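Local coordinates for aspartate-semialdehyde dehydrogenase (Cryptococcus neoformans var. neoformans JEC21, PDB 5CEF), which catalyses the NADPH-dependent reductive dephosphorylation of 4-phospho-L-aspartate to L-aspartate semialdehyde, a step toward methionine and threonine, at residues 167-181 and 262-276. Sequence-based numbering, arbitrary orientation.
Sequences LAALEKAFGPLDTVI and SVKFARSPPPSVAEV
K264 O accepts two backbone N-H groups, from D178 N at 2.9 Å and T179 N at 3.3 Å, which marks a classic beta bulge in the antiparallel pairing of strands 177-181 and 262-265. K264 N returns a nearly straight bond (176°) to T179 O, and I181 and S262 exchange N-H and C=O in both directions. Beyond the bulge, at the P176 end, A266 N donates to P176 O. That carbonyl also takes a water, which donates in addition to F174 O (2.7 Å) and accepts from R267 N, tying the end of helix 167-174 and P176 to R267. Extended from CG to NE, R267 reaches back to lay its guanidinium face over G175 CA, 3.7 Å above the plane; NH1 gives a bond to a second water. L177 N is satisfied within its own segment by the anti lone pair of E171 OE2, which also bonds H237, while K264 NZ forms a salt bridge with D335. P271 CG makes a CH-pi contact over the F174 ring, 1° off its normal; E275 O lies at that ring's edge, in its plane, 3.4 Å from F174 CZ. Within the dimerisation domain, strand 257-265 lies between strands 177-186 and 336-342, with helices 158-174 and 273-282 packed together (L170 CD2 to V276 CG1, 3.9 Å) on the face bearing V263, which L167 CD2 meets through CG2 at 4.0 Å.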
loop_
_atom_site.group_PDB
_atom_site.type_symbol
_atom_site.label_atom_id
_atom_site.label_comp_id
_atom_site.label_asym_id
_atom_site.label_seq_id
_atom_site.Cartn_x
_atom_site.Cartn_y
_atom_site.Cartn_z
ATOM N N LEU A 167 27.268 6.887 11.833
ATOM C CA LEU A 167 28.665 6.432 11.801
ATOM C C LEU A 167 29.625 7.465 12.384
ATOM O O LEU A 167 30.543 7.131 13.116
ATOM C CB LEU A 167 29.095 6.041 10.398
ATOM C CG LEU A 167 28.334 4.837 9.782
ATOM C CD1 LEU A 167 28.971 4.506 8.440
ATOM C CD2 LEU A 167 28.235 3.595 10.655
ATOM N N ALA A 168 29.373 8.721 12.085
ATOM C CA ALA A 168 30.217 9.779 12.546
ATOM C C ALA A 168 30.155 9.875 14.060
ATOM O O ALA A 168 31.171 10.155 14.710
ATOM C CB ALA A 168 29.798 11.092 11.912
ATOM N N ALA A 169 28.971 9.686 14.622
ATOM C CA ALA A 169 28.803 9.798 16.059
ATOM C C ALA A 169 29.571 8.669 16.734
ATOM O O ALA A 169 30.174 8.849 17.808
ATOM C CB ALA A 169 27.337 9.734 16.425
ATOM N N LEU A 170 29.583 7.522 16.076
ATOM C CA LEU A 170 30.361 6.401 16.572
ATOM C C LEU A 170 31.850 6.705 16.520
ATOM O O LEU A 170 32.565 6.361 17.456
ATOM C CB LEU A 170 30.034 5.098 15.791
ATOM C CG LEU A 170 28.608 4.610 16.004
ATOM C CD1 LEU A 170 28.316 3.365 15.193
ATOM C CD2 LEU A 170 28.332 4.347 17.470
ATOM N N GLU A 171 32.324 7.292 15.418
ATOM C CA GLU A 171 33.770 7.513 15.275
ATOM C C GLU A 171 34.231 8.555 16.277
ATOM O O GLU A 171 35.254 8.383 16.926
ATOM C CB GLU A 171 34.192 7.853 13.832
ATOM C CG GLU A 171 34.307 6.620 12.940
ATOM C CD GLU A 171 35.204 6.812 11.727
ATOM O OE1 GLU A 171 35.338 7.964 11.263
ATOM O OE2 GLU A 171 35.734 5.815 11.208
ATOM N N LYS A 172 33.466 9.613 16.425
ATOM C CA LYS A 172 33.814 10.653 17.390
ATOM C C LYS A 172 33.943 10.078 18.801
ATOM O O LYS A 172 34.832 10.465 19.521
ATOM C CB LYS A 172 32.757 11.765 17.429
ATOM C CG LYS A 172 33.244 13.012 18.117
ATOM C CD LYS A 172 32.123 14.003 18.397
ATOM C CE LYS A 172 32.643 15.443 18.489
ATOM N NZ LYS A 172 31.524 16.407 18.597
ATOM N N ALA A 173 33.058 9.170 19.181
ATOM C CA ALA A 173 33.063 8.646 20.517
ATOM C C ALA A 173 33.995 7.460 20.708
ATOM O O ALA A 173 34.518 7.299 21.805
ATOM C CB ALA A 173 31.651 8.265 20.951
ATOM N N PHE A 174 34.161 6.596 19.699
ATOM C CA PHE A 174 34.897 5.339 19.885
ATOM C C PHE A 174 36.039 5.106 18.935
ATOM O O PHE A 174 36.577 4.023 18.888
ATOM C CB PHE A 174 33.960 4.154 19.790
ATOM C CG PHE A 174 32.724 4.305 20.617
ATOM C CD1 PHE A 174 32.798 4.324 21.994
ATOM C CD2 PHE A 174 31.479 4.417 20.005
ATOM C CE1 PHE A 174 31.639 4.463 22.753
ATOM C CE2 PHE A 174 30.321 4.555 20.750
ATOM C CZ PHE A 174 30.395 4.582 22.134
ATOM N N GLY A 175 36.399 6.115 18.152
ATOM C CA GLY A 175 37.480 5.948 17.186
ATOM C C GLY A 175 37.059 5.265 15.898
ATOM O O GLY A 175 35.887 4.963 15.698
ATOM N N PRO A 176 38.035 4.992 15.010
ATOM C CA PRO A 176 37.664 4.635 13.653
ATOM C C PRO A 176 36.985 3.305 13.530
ATOM O O PRO A 176 37.158 2.415 14.351
ATOM C CB PRO A 176 39.013 4.631 12.886
ATOM C CG PRO A 176 40.097 4.779 13.897
ATOM C CD PRO A 176 39.475 5.336 15.134
ATOM N N LEU A 177 36.186 3.185 12.480
ATOM C CA LEU A 177 35.471 1.965 12.175
ATOM C C LEU A 177 36.290 1.114 11.233
ATOM O O LEU A 177 36.973 1.625 10.345
ATOM C CB LEU A 177 34.103 2.290 11.559
ATOM C CG LEU A 177 33.224 3.238 12.371
ATOM C CD1 LEU A 177 31.896 3.469 11.676
ATOM C CD2 LEU A 177 32.998 2.712 13.779
ATOM N N ASP A 178 36.136 -0.189 11.395
ATOM C CA ASP A 178 36.780 -1.177 10.566
ATOM C C ASP A 178 35.862 -1.537 9.418
ATOM O O ASP A 178 36.218 -1.399 8.256
ATOM C CB ASP A 178 37.040 -2.406 11.462
ATOM C CG ASP A 178 37.600 -3.606 10.739
ATOM O OD1 ASP A 178 37.786 -3.605 9.514
ATOM O OD2 ASP A 178 37.915 -4.577 11.440
ATOM N N THR A 179 34.670 -2.008 9.760
ATOM C CA THR A 179 33.760 -2.653 8.798
ATOM C C THR A 179 32.319 -2.219 9.048
ATOM O O THR A 179 31.900 -2.049 10.203
ATOM C CB THR A 179 33.868 -4.177 8.923
ATOM O OG1 THR A 179 35.158 -4.608 8.460
ATOM C CG2 THR A 179 32.817 -4.873 8.132
ATOM N N VAL A 180 31.600 -1.991 7.949
ATOM C CA VAL A 180 30.183 -1.657 7.967
ATOM C C VAL A 180 29.384 -2.390 6.898
ATOM O O VAL A 180 29.738 -2.363 5.720
ATOM C CB VAL A 180 29.959 -0.152 7.738
ATOM C CG1 VAL A 180 28.459 0.157 7.704
ATOM C CG2 VAL A 180 30.628 0.689 8.825
ATOM N N ILE A 181 28.291 -3.022 7.306
ATOM C CA ILE A 181 27.362 -3.667 6.375
ATOM C C ILE A 181 26.014 -3.054 6.566
ATOM O O ILE A 181 25.592 -2.809 7.695
ATOM C CB ILE A 181 27.285 -5.192 6.579
ATOM C CG1 ILE A 181 28.604 -5.806 6.112
ATOM C CG2 ILE A 181 26.145 -5.800 5.790
ATOM C CD1 ILE A 181 28.525 -7.248 5.704
ATOM N N SER A 262 25.224 -3.032 10.514
ATOM C CA SER A 262 26.132 -3.736 11.447
ATOM C C SER A 262 27.529 -3.108 11.395
ATOM O O SER A 262 28.018 -2.781 10.333
ATOM C CB SER A 262 26.222 -5.219 11.118
ATOM O OG SER A 262 24.922 -5.819 11.143
ATOM N N VAL A 263 28.146 -2.935 12.551
ATOM C CA VAL A 263 29.396 -2.225 12.645
ATOM C C VAL A 263 30.416 -2.994 13.445
ATOM O O VAL A 263 30.111 -3.529 14.508
ATOM C CB VAL A 263 29.200 -0.863 13.313
ATOM C CG1 VAL A 263 30.528 -0.139 13.459
ATOM C CG2 VAL A 263 28.284 0.012 12.486
ATOM N N LYS A 264 31.644 -3.015 12.931
ATOM C CA LYS A 264 32.798 -3.477 13.657
ATOM C C LYS A 264 33.747 -2.332 13.912
ATOM O O LYS A 264 34.196 -1.704 12.962
ATOM C CB LYS A 264 33.529 -4.530 12.836
ATOM C CG LYS A 264 34.879 -4.926 13.400
ATOM C CD LYS A 264 34.831 -6.282 14.080
ATOM C CE LYS A 264 35.673 -6.342 15.364
ATOM N NZ LYS A 264 35.037 -7.208 16.424
ATOM N N PHE A 265 34.111 -2.114 15.181
ATOM C CA PHE A 265 35.041 -1.059 15.544
ATOM C C PHE A 265 36.486 -1.512 15.365
ATOM O O PHE A 265 36.771 -2.689 15.534
ATOM C CB PHE A 265 34.814 -0.631 16.983
ATOM C CG PHE A 265 33.468 -0.085 17.229
ATOM C CD1 PHE A 265 33.191 1.236 16.979
ATOM C CD2 PHE A 265 32.461 -0.901 17.684
ATOM C CE1 PHE A 265 31.916 1.753 17.173
ATOM C CE2 PHE A 265 31.195 -0.396 17.887
ATOM C CZ PHE A 265 30.918 0.940 17.645
ATOM N N ALA A 266 37.385 -0.570 15.060
ATOM C CA ALA A 266 38.820 -0.886 14.995
ATOM C C ALA A 266 39.398 -1.197 16.382
ATOM O O ALA A 266 40.304 -2.038 16.524
ATOM C CB ALA A 266 39.604 0.249 14.356
ATOM N N ARG A 267 38.877 -0.504 17.383
ATOM C CA ARG A 267 39.380 -0.587 18.721
ATOM C C ARG A 267 38.640 -1.614 19.541
ATOM O O ARG A 267 37.482 -1.882 19.325
ATOM C CB ARG A 267 39.306 0.772 19.392
ATOM C CG ARG A 267 40.317 1.779 18.825
ATOM C CD ARG A 267 40.243 3.091 19.611
ATOM N NE ARG A 267 40.838 4.220 18.878
ATOM C CZ ARG A 267 40.655 5.511 19.184
ATOM N NH1 ARG A 267 39.847 5.888 20.187
ATOM N NH2 ARG A 267 41.244 6.442 18.451
ATOM N N SER A 268 39.382 -2.193 20.473
ATOM C CA SER A 268 38.965 -3.294 21.317
ATOM C C SER A 268 39.200 -2.921 22.778
ATOM O O SER A 268 40.180 -2.245 23.077
ATOM C CB SER A 268 39.806 -4.501 21.006
ATOM O OG SER A 268 39.036 -5.475 20.350
ATOM N N PRO A 269 38.288 -3.315 23.700
ATOM C CA PRO A 269 37.027 -3.979 23.436
ATOM C C PRO A 269 36.012 -2.992 22.849
ATOM O O PRO A 269 36.179 -1.770 22.962
ATOM C CB PRO A 269 36.599 -4.447 24.834
ATOM C CG PRO A 269 37.104 -3.384 25.744
ATOM C CD PRO A 269 38.417 -2.950 25.131
ATOM N N PRO A 270 34.962 -3.513 22.225
ATOM C CA PRO A 270 33.971 -2.606 21.712
ATOM C C PRO A 270 33.088 -2.094 22.834
ATOM O O PRO A 270 32.991 -2.725 23.888
ATOM C CB PRO A 270 33.160 -3.488 20.794
ATOM C CG PRO A 270 33.184 -4.811 21.479
ATOM C CD PRO A 270 34.543 -4.914 22.093
ATOM N N PRO A 271 32.435 -0.961 22.601
ATOM C CA PRO A 271 31.559 -0.389 23.587
ATOM C C PRO A 271 30.326 -1.224 23.844
ATOM O O PRO A 271 29.932 -2.051 23.031
ATOM C CB PRO A 271 31.160 0.945 22.967
ATOM C CG PRO A 271 31.230 0.690 21.501
ATOM C CD PRO A 271 32.405 -0.217 21.333
ATOM N N SER A 272 29.742 -1.014 25.007
ATOM C CA SER A 272 28.488 -1.629 25.336
ATOM C C SER A 272 27.339 -0.893 24.652
ATOM O O SER A 272 27.463 0.239 24.177
ATOM C CB SER A 272 28.253 -1.566 26.850
ATOM O OG SER A 272 28.217 -0.215 27.263
ATOM N N VAL A 273 26.205 -1.565 24.667
ATOM C CA VAL A 273 24.972 -1.004 24.168
ATOM C C VAL A 273 24.731 0.379 24.790
ATOM O O VAL A 273 24.368 1.319 24.089
ATOM C CB VAL A 273 23.813 -1.984 24.456
ATOM C CG1 VAL A 273 22.466 -1.310 24.310
ATOM C CG2 VAL A 273 23.945 -3.204 23.544
ATOM N N ALA A 274 24.917 0.485 26.097
ATOM C CA ALA A 274 24.580 1.732 26.800
ATOM C C ALA A 274 25.511 2.826 26.348
ATOM O O ALA A 274 25.087 3.948 26.142
ATOM C CB ALA A 274 24.638 1.556 28.330
ATOM N N GLU A 275 26.781 2.491 26.179
ATOM C CA GLU A 275 27.749 3.470 25.733
ATOM C C GLU A 275 27.420 3.955 24.346
ATOM O O GLU A 275 27.637 5.132 24.033
ATOM C CB GLU A 275 29.162 2.898 25.788
ATOM C CG GLU A 275 29.668 2.702 27.221
ATOM C CD GLU A 275 30.987 1.945 27.310
ATOM O OE1 GLU A 275 31.228 0.980 26.551
ATOM O OE2 GLU A 275 31.801 2.317 28.163
ATOM N N VAL A 276 26.871 3.060 23.515
ATOM C CA VAL A 276 26.517 3.421 22.149
ATOM C C VAL A 276 25.290 4.328 22.157
ATOM O O VAL A 276 25.267 5.347 21.462
ATOM C CB VAL A 276 26.304 2.195 21.240
ATOM C CG1 VAL A 276 25.768 2.630 19.885
ATOM C CG2 VAL A 276 27.603 1.428 21.030
HETATM O O HOH W 1 37.216 2.181 17.018
HETATM O O HOH W 2 38.288 4.196 21.805
#